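Local coordinates for protein extracellular invertase (Aspergillus kawachii, PDB 5XH8) that probably hydrolyses sucrose as a family 32 beta-fructofuranosidase and transfers fructosyl groups to build fructooligosaccharides such as 1-kestose, at residues A[340-352]-A[366-378]. Numbering follows the deposited sequence.
Sequences DRFISYVWLSGDL and WTGTLLLPRELRV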
loop_
_atom_site.group_PDB
_atom_site.type_symbol
_atom_site.label_atom_id
_atom_site.label_comp_id
_atom_site.label_asym_id
_atom_site.label_seq_id
_atom_site.Cartn_x
_atom_site.Cartn_y
_atom_site.Cartn_z
ATOM N N ASP A 340 23.346 -18.678 25.405
ATOM C CA ASP A 340 22.301 -18.088 24.535
ATOM C C ASP A 340 20.957 -18.715 24.905
ATOM O O ASP A 340 20.857 -19.928 25.134
ATOM C CB ASP A 340 22.555 -18.366 23.061
ATOM C CG ASP A 340 23.815 -17.712 22.511
ATOM O OD1 ASP A 340 24.317 -16.687 23.010
ATOM O OD2 ASP A 340 24.273 -18.248 21.490
ATOM N N ARG A 341 19.923 -17.886 24.996
ATOM C CA ARG A 341 18.589 -18.358 25.397
ATOM C C ARG A 341 17.554 -17.864 24.419
ATOM O O ARG A 341 17.834 -16.971 23.637
ATOM C CB ARG A 341 18.265 -17.852 26.799
ATOM C CG ARG A 341 19.064 -18.560 27.882
ATOM C CD ARG A 341 18.729 -18.033 29.239
ATOM N NE ARG A 341 19.312 -16.723 29.498
ATOM C CZ ARG A 341 19.092 -16.007 30.602
ATOM N NH1 ARG A 341 18.269 -16.452 31.546
ATOM N NH2 ARG A 341 19.694 -14.843 30.763
ATOM N N PHE A 342 16.383 -18.495 24.448
ATOM C CA PHE A 342 15.183 -17.979 23.840
ATOM C C PHE A 342 14.161 -17.735 24.961
ATOM O O PHE A 342 13.652 -18.686 25.572
ATOM C CB PHE A 342 14.609 -18.937 22.801
ATOM C CG PHE A 342 13.478 -18.332 22.010
ATOM C CD1 PHE A 342 13.742 -17.515 20.918
ATOM C CD2 PHE A 342 12.154 -18.550 22.380
ATOM C CE1 PHE A 342 12.707 -16.934 20.207
ATOM C CE2 PHE A 342 11.117 -17.972 21.674
ATOM C CZ PHE A 342 11.392 -17.155 20.597
ATOM N N ILE A 343 13.886 -16.454 25.227
ATOM C CA ILE A 343 12.996 -16.042 26.307
ATOM C C ILE A 343 11.651 -15.696 25.683
ATOM O O ILE A 343 11.596 -14.859 24.768
ATOM C CB ILE A 343 13.572 -14.817 27.036
ATOM C CG1 ILE A 343 15.027 -15.067 27.493
ATOM C CG2 ILE A 343 12.644 -14.370 28.179
ATOM C CD1 ILE A 343 15.233 -16.293 28.373
ATOM N N SER A 344 10.583 -16.345 26.151
ATOM C CA SER A 344 9.212 -16.097 25.707
ATOM C C SER A 344 8.326 -15.530 26.836
ATOM O O SER A 344 8.307 -16.061 27.971
ATOM C CB SER A 344 8.580 -17.397 25.228
ATOM O OG SER A 344 7.352 -17.140 24.583
ATOM N N TYR A 345 7.620 -14.442 26.513
ATOM C CA TYR A 345 6.568 -13.870 27.345
ATOM C C TYR A 345 5.226 -14.198 26.732
ATOM O O TYR A 345 4.897 -13.758 25.622
ATOM C CB TYR A 345 6.695 -12.342 27.450
ATOM C CG TYR A 345 7.914 -11.852 28.164
ATOM C CD1 TYR A 345 9.136 -11.736 27.495
ATOM C CD2 TYR A 345 7.862 -11.479 29.497
ATOM C CE1 TYR A 345 10.273 -11.292 28.150
ATOM C CE2 TYR A 345 8.978 -11.020 30.163
ATOM C CZ TYR A 345 10.190 -10.932 29.492
ATOM O OH TYR A 345 11.313 -10.484 30.136
ATOM N N VAL A 346 4.435 -14.954 27.469
ATOM C CA VAL A 346 3.051 -15.234 27.129
ATOM C C VAL A 346 2.143 -14.116 27.661
ATOM O O VAL A 346 2.372 -13.609 28.743
ATOM C CB VAL A 346 2.622 -16.571 27.758
ATOM C CG1 VAL A 346 1.143 -16.880 27.492
ATOM C CG2 VAL A 346 3.496 -17.698 27.222
ATOM N N TRP A 347 1.116 -13.758 26.898
ATOM C CA TRP A 347 0.126 -12.775 27.329
ATOM C C TRP A 347 -0.967 -13.484 28.115
ATOM O O TRP A 347 -1.441 -14.531 27.687
ATOM C CB TRP A 347 -0.517 -12.113 26.107
ATOM C CG TRP A 347 -1.591 -11.087 26.323
ATOM C CD1 TRP A 347 -1.593 -10.078 27.226
ATOM C CD2 TRP A 347 -2.801 -10.953 25.567
ATOM N NE1 TRP A 347 -2.723 -9.322 27.085
ATOM C CE2 TRP A 347 -3.488 -9.839 26.076
ATOM C CE3 TRP A 347 -3.374 -11.674 24.509
ATOM C CZ2 TRP A 347 -4.716 -9.417 25.567
ATOM C CZ3 TRP A 347 -4.598 -11.261 24.007
ATOM C CH2 TRP A 347 -5.257 -10.144 24.532
ATOM N N LEU A 348 -1.390 -12.881 29.221
ATOM C CA LEU A 348 -2.593 -13.308 29.944
ATOM C C LEU A 348 -3.605 -12.180 29.840
ATOM O O LEU A 348 -3.526 -11.177 30.570
ATOM C CB LEU A 348 -2.270 -13.620 31.411
ATOM C CG LEU A 348 -3.404 -14.277 32.239
ATOM C CD1 LEU A 348 -3.674 -15.672 31.710
ATOM C CD2 LEU A 348 -3.074 -14.325 33.741
ATOM N N SER A 349 -4.530 -12.326 28.896
ATOM C CA SER A 349 -5.588 -11.363 28.721
ATOM C C SER A 349 -6.402 -11.219 30.004
ATOM O O SER A 349 -6.764 -12.224 30.638
ATOM C CB SER A 349 -6.532 -11.781 27.589
ATOM O OG SER A 349 -7.710 -10.978 27.609
ATOM N N GLY A 350 -6.689 -9.979 30.371
ATOM C CA GLY A 350 -7.376 -9.681 31.632
ATOM C C GLY A 350 -8.890 -9.830 31.591
ATOM O O GLY A 350 -9.517 -9.862 32.648
ATOM N N ASP A 351 -9.482 -9.885 30.387
ATOM C CA ASP A 351 -10.921 -9.768 30.242
ATOM C C ASP A 351 -11.500 -10.748 29.212
ATOM O O ASP A 351 -12.430 -10.407 28.474
ATOM C CB ASP A 351 -11.275 -8.300 29.891
ATOM C CG ASP A 351 -10.621 -7.824 28.609
ATOM O OD1 ASP A 351 -9.973 -8.636 27.908
ATOM O OD2 ASP A 351 -10.726 -6.622 28.316
ATOM N N LEU A 352 -10.946 -11.958 29.168
ATOM C CA LEU A 352 -11.421 -12.996 28.256
ATOM C C LEU A 352 -11.426 -12.493 26.799
ATOM O O LEU A 352 -12.398 -12.672 26.055
ATOM C CB LEU A 352 -12.816 -13.505 28.680
ATOM C CG LEU A 352 -12.899 -14.158 30.067
ATOM C CD1 LEU A 352 -14.346 -14.530 30.379
ATOM C CD2 LEU A 352 -12.005 -15.378 30.136
ATOM N N TRP A 366 -6.573 -1.146 35.325
ATOM C CA TRP A 366 -5.604 -1.871 34.512
ATOM C C TRP A 366 -6.259 -3.178 34.088
ATOM O O TRP A 366 -7.250 -3.616 34.684
ATOM C CB TRP A 366 -4.281 -2.152 35.240
ATOM C CG TRP A 366 -4.420 -2.991 36.507
ATOM C CD1 TRP A 366 -4.671 -2.526 37.771
ATOM C CD2 TRP A 366 -4.326 -4.428 36.624
ATOM N NE1 TRP A 366 -4.736 -3.573 38.664
ATOM C CE2 TRP A 366 -4.545 -4.751 37.992
ATOM C CE3 TRP A 366 -4.073 -5.463 35.719
ATOM C CZ2 TRP A 366 -4.529 -6.060 38.468
ATOM C CZ3 TRP A 366 -4.021 -6.773 36.202
ATOM C CH2 TRP A 366 -4.270 -7.057 37.569
ATOM N N THR A 367 -5.704 -3.772 33.038
ATOM C CA THR A 367 -6.263 -4.960 32.414
ATOM C C THR A 367 -5.136 -5.748 31.773
ATOM O O THR A 367 -4.431 -5.224 30.909
ATOM C CB THR A 367 -7.274 -4.601 31.304
ATOM O OG1 THR A 367 -8.278 -3.725 31.813
ATOM C CG2 THR A 367 -7.927 -5.853 30.743
ATOM N N GLY A 368 -4.986 -7.006 32.196
ATOM C CA GLY A 368 -3.998 -7.899 31.656
ATOM C C GLY A 368 -2.607 -7.848 32.284
ATOM O O GLY A 368 -2.226 -6.896 32.991
ATOM N N THR A 369 -1.839 -8.884 31.973
ATOM C CA THR A 369 -0.435 -8.944 32.328
ATOM C C THR A 369 0.269 -9.837 31.328
ATOM O O THR A 369 -0.394 -10.591 30.609
ATOM C CB THR A 369 -0.249 -9.503 33.753
ATOM O OG1 THR A 369 1.118 -9.394 34.149
ATOM C CG2 THR A 369 -0.679 -10.958 33.836
ATOM N N LEU A 370 1.602 -9.729 31.270
ATOM C CA LEU A 370 2.400 -10.783 30.682
ATOM C C LEU A 370 2.694 -11.782 31.785
ATOM O O LEU A 370 2.751 -11.417 32.977
ATOM C CB LEU A 370 3.728 -10.251 30.125
ATOM C CG LEU A 370 3.659 -9.165 29.058
ATOM C CD1 LEU A 370 5.021 -8.974 28.390
ATOM C CD2 LEU A 370 2.596 -9.481 28.026
ATOM N N LEU A 371 2.889 -13.031 31.391
ATOM C CA LEU A 371 3.370 -14.050 32.330
ATOM C C LEU A 371 4.887 -13.921 32.553
ATOM O O LEU A 371 5.573 -13.099 31.912
ATOM C CB LEU A 371 2.979 -15.433 31.828
ATOM C CG LEU A 371 1.466 -15.608 31.632
ATOM C CD1 LEU A 371 1.170 -17.040 31.197
ATOM C CD2 LEU A 371 0.700 -15.269 32.902
ATOM N N LEU A 372 5.407 -14.688 33.509
ATOM C CA LEU A 372 6.825 -14.654 33.820
ATOM C C LEU A 372 7.639 -15.019 32.547
ATOM O O LEU A 372 7.216 -15.871 31.769
ATOM C CB LEU A 372 7.169 -15.683 34.912
ATOM C CG LEU A 372 6.474 -15.570 36.273
ATOM C CD1 LEU A 372 6.739 -16.848 37.055
ATOM C CD2 LEU A 372 6.937 -14.313 36.992
ATOM N N PRO A 373 8.795 -14.377 32.343
ATOM C CA PRO A 373 9.614 -14.772 31.201
ATOM C C PRO A 373 9.969 -16.239 31.328
ATOM O O PRO A 373 10.305 -16.690 32.444
ATOM C CB PRO A 373 10.870 -13.905 31.342
ATOM C CG PRO A 373 10.894 -13.466 32.775
ATOM C CD PRO A 373 9.450 -13.352 33.169
ATOM N N ARG A 374 9.898 -16.976 30.219
ATOM C CA ARG A 374 10.183 -18.407 30.220
ATOM C C ARG A 374 11.359 -18.729 29.277
ATOM O O ARG A 374 11.421 -18.228 28.142
ATOM C CB ARG A 374 8.962 -19.201 29.806
ATOM C CG ARG A 374 7.839 -19.125 30.815
ATOM C CD ARG A 374 6.529 -19.714 30.358
ATOM N NE ARG A 374 5.532 -19.483 31.412
ATOM C CZ ARG A 374 4.237 -19.771 31.337
ATOM N NH1 ARG A 374 3.706 -20.308 30.250
ATOM N NH2 ARG A 374 3.466 -19.508 32.377
ATOM N N GLU A 375 12.296 -19.533 29.790
ATOM C CA GLU A 375 13.347 -20.163 28.988
ATOM C C GLU A 375 12.759 -21.354 28.255
ATOM O O GLU A 375 12.046 -22.170 28.855
ATOM C CB GLU A 375 14.548 -20.590 29.863
ATOM C CG GLU A 375 15.389 -19.421 30.302
ATOM C CD GLU A 375 16.511 -19.809 31.246
ATOM O OE1 GLU A 375 16.924 -20.962 31.176
ATOM O OE2 GLU A 375 17.006 -18.964 32.029
ATOM N N LEU A 376 13.011 -21.412 26.940
ATOM C CA LEU A 376 12.648 -22.569 26.133
ATOM C C LEU A 376 13.920 -23.314 25.713
ATOM O O LEU A 376 14.946 -22.683 25.357
ATOM C CB LEU A 376 11.844 -22.157 24.909
ATOM C CG LEU A 376 10.560 -21.369 25.152
ATOM C CD1 LEU A 376 9.810 -21.234 23.827
ATOM C CD2 LEU A 376 9.662 -21.995 26.207
ATOM N N ARG A 377 13.865 -24.643 25.795
ATOM C CA ARG A 377 15.019 -25.506 25.429
ATOM C C ARG A 377 14.522 -26.896 25.081
ATOM O O ARG A 377 13.367 -27.229 25.346
ATOM C CB ARG A 377 16.048 -25.571 26.568
ATOM C CG ARG A 377 15.621 -26.384 27.794
ATOM C CD ARG A 377 16.600 -26.234 28.953
ATOM N NE ARG A 377 16.265 -27.094 30.095
ATOM C CZ ARG A 377 16.460 -28.424 30.162
ATOM N NH1 ARG A 377 16.960 -29.126 29.130
ATOM N NH2 ARG A 377 16.101 -29.076 31.269
ATOM N N VAL A 378 15.397 -27.714 24.499
ATOM C CA VAL A 378 15.029 -29.106 24.224
ATOM C C VAL A 378 15.163 -29.867 25.542
ATOM O O VAL A 378 16.198 -29.781 26.179
ATOM C CB VAL A 378 15.896 -29.757 23.115
ATOM C CG1 VAL A 378 15.408 -31.174 22.837
ATOM C CG2 VAL A 378 15.811 -28.943 21.839
HETATM O O HOH W 1 16.253 -20.664 26.423
HETATM O O HOH W 2 5.998 -16.393 29.471
#
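Tyr345 lays one face of its ring over Pro373, whose CB comes within 3.6 Å of Tyr345 CZ, while Leu370 crosses the tyrosine side chain at about a right angle, its CD1 near Tyr345 CB and CD2. With CG anti to the carbonyl carbon (chi1 -66°), the phenol leans across the neighbouring strand, and its hydroxyl is hydrogen-bonded to Tyr76. The two backbones, running antiparallel, illustrate how pairing survives a one-residue slip in register. On one side of the slip, Ser344 and Arg374 form a hydrogen-bonded pair, with Ser344 N 2.9 Å from Arg374 O. On the other, Leu348 pairs likewise with Thr369, and Leu371 N reaches Val346 O at 2.8 Å in a nearly straight bond (176°). Where the two segments part, a water bridges them, donating to Ser344 O and Leu372 O and accepting from Val346 N. Leu371 fills in alongside, its CD1 3.7 Å from Val346 CG1 and its other branch against Leu348 CB. At the far end Arg341 NH1 forms a salt bridge to Glu375 OE2 (2.9 Å), in the guanidinium plane but above that of the carboxylate, the planes standing 86° apart; Arg341 also pairs with Glu421, and Glu375 with Arg420. Arg374 is salt-bridged to Asp313 and Glu552, its side chain touching strand 559-564. Strand 341-348 lies between strands 318-326 and 366-385, the latter also pairing with 408-418, in a sheet probably belonging to the beta-propeller.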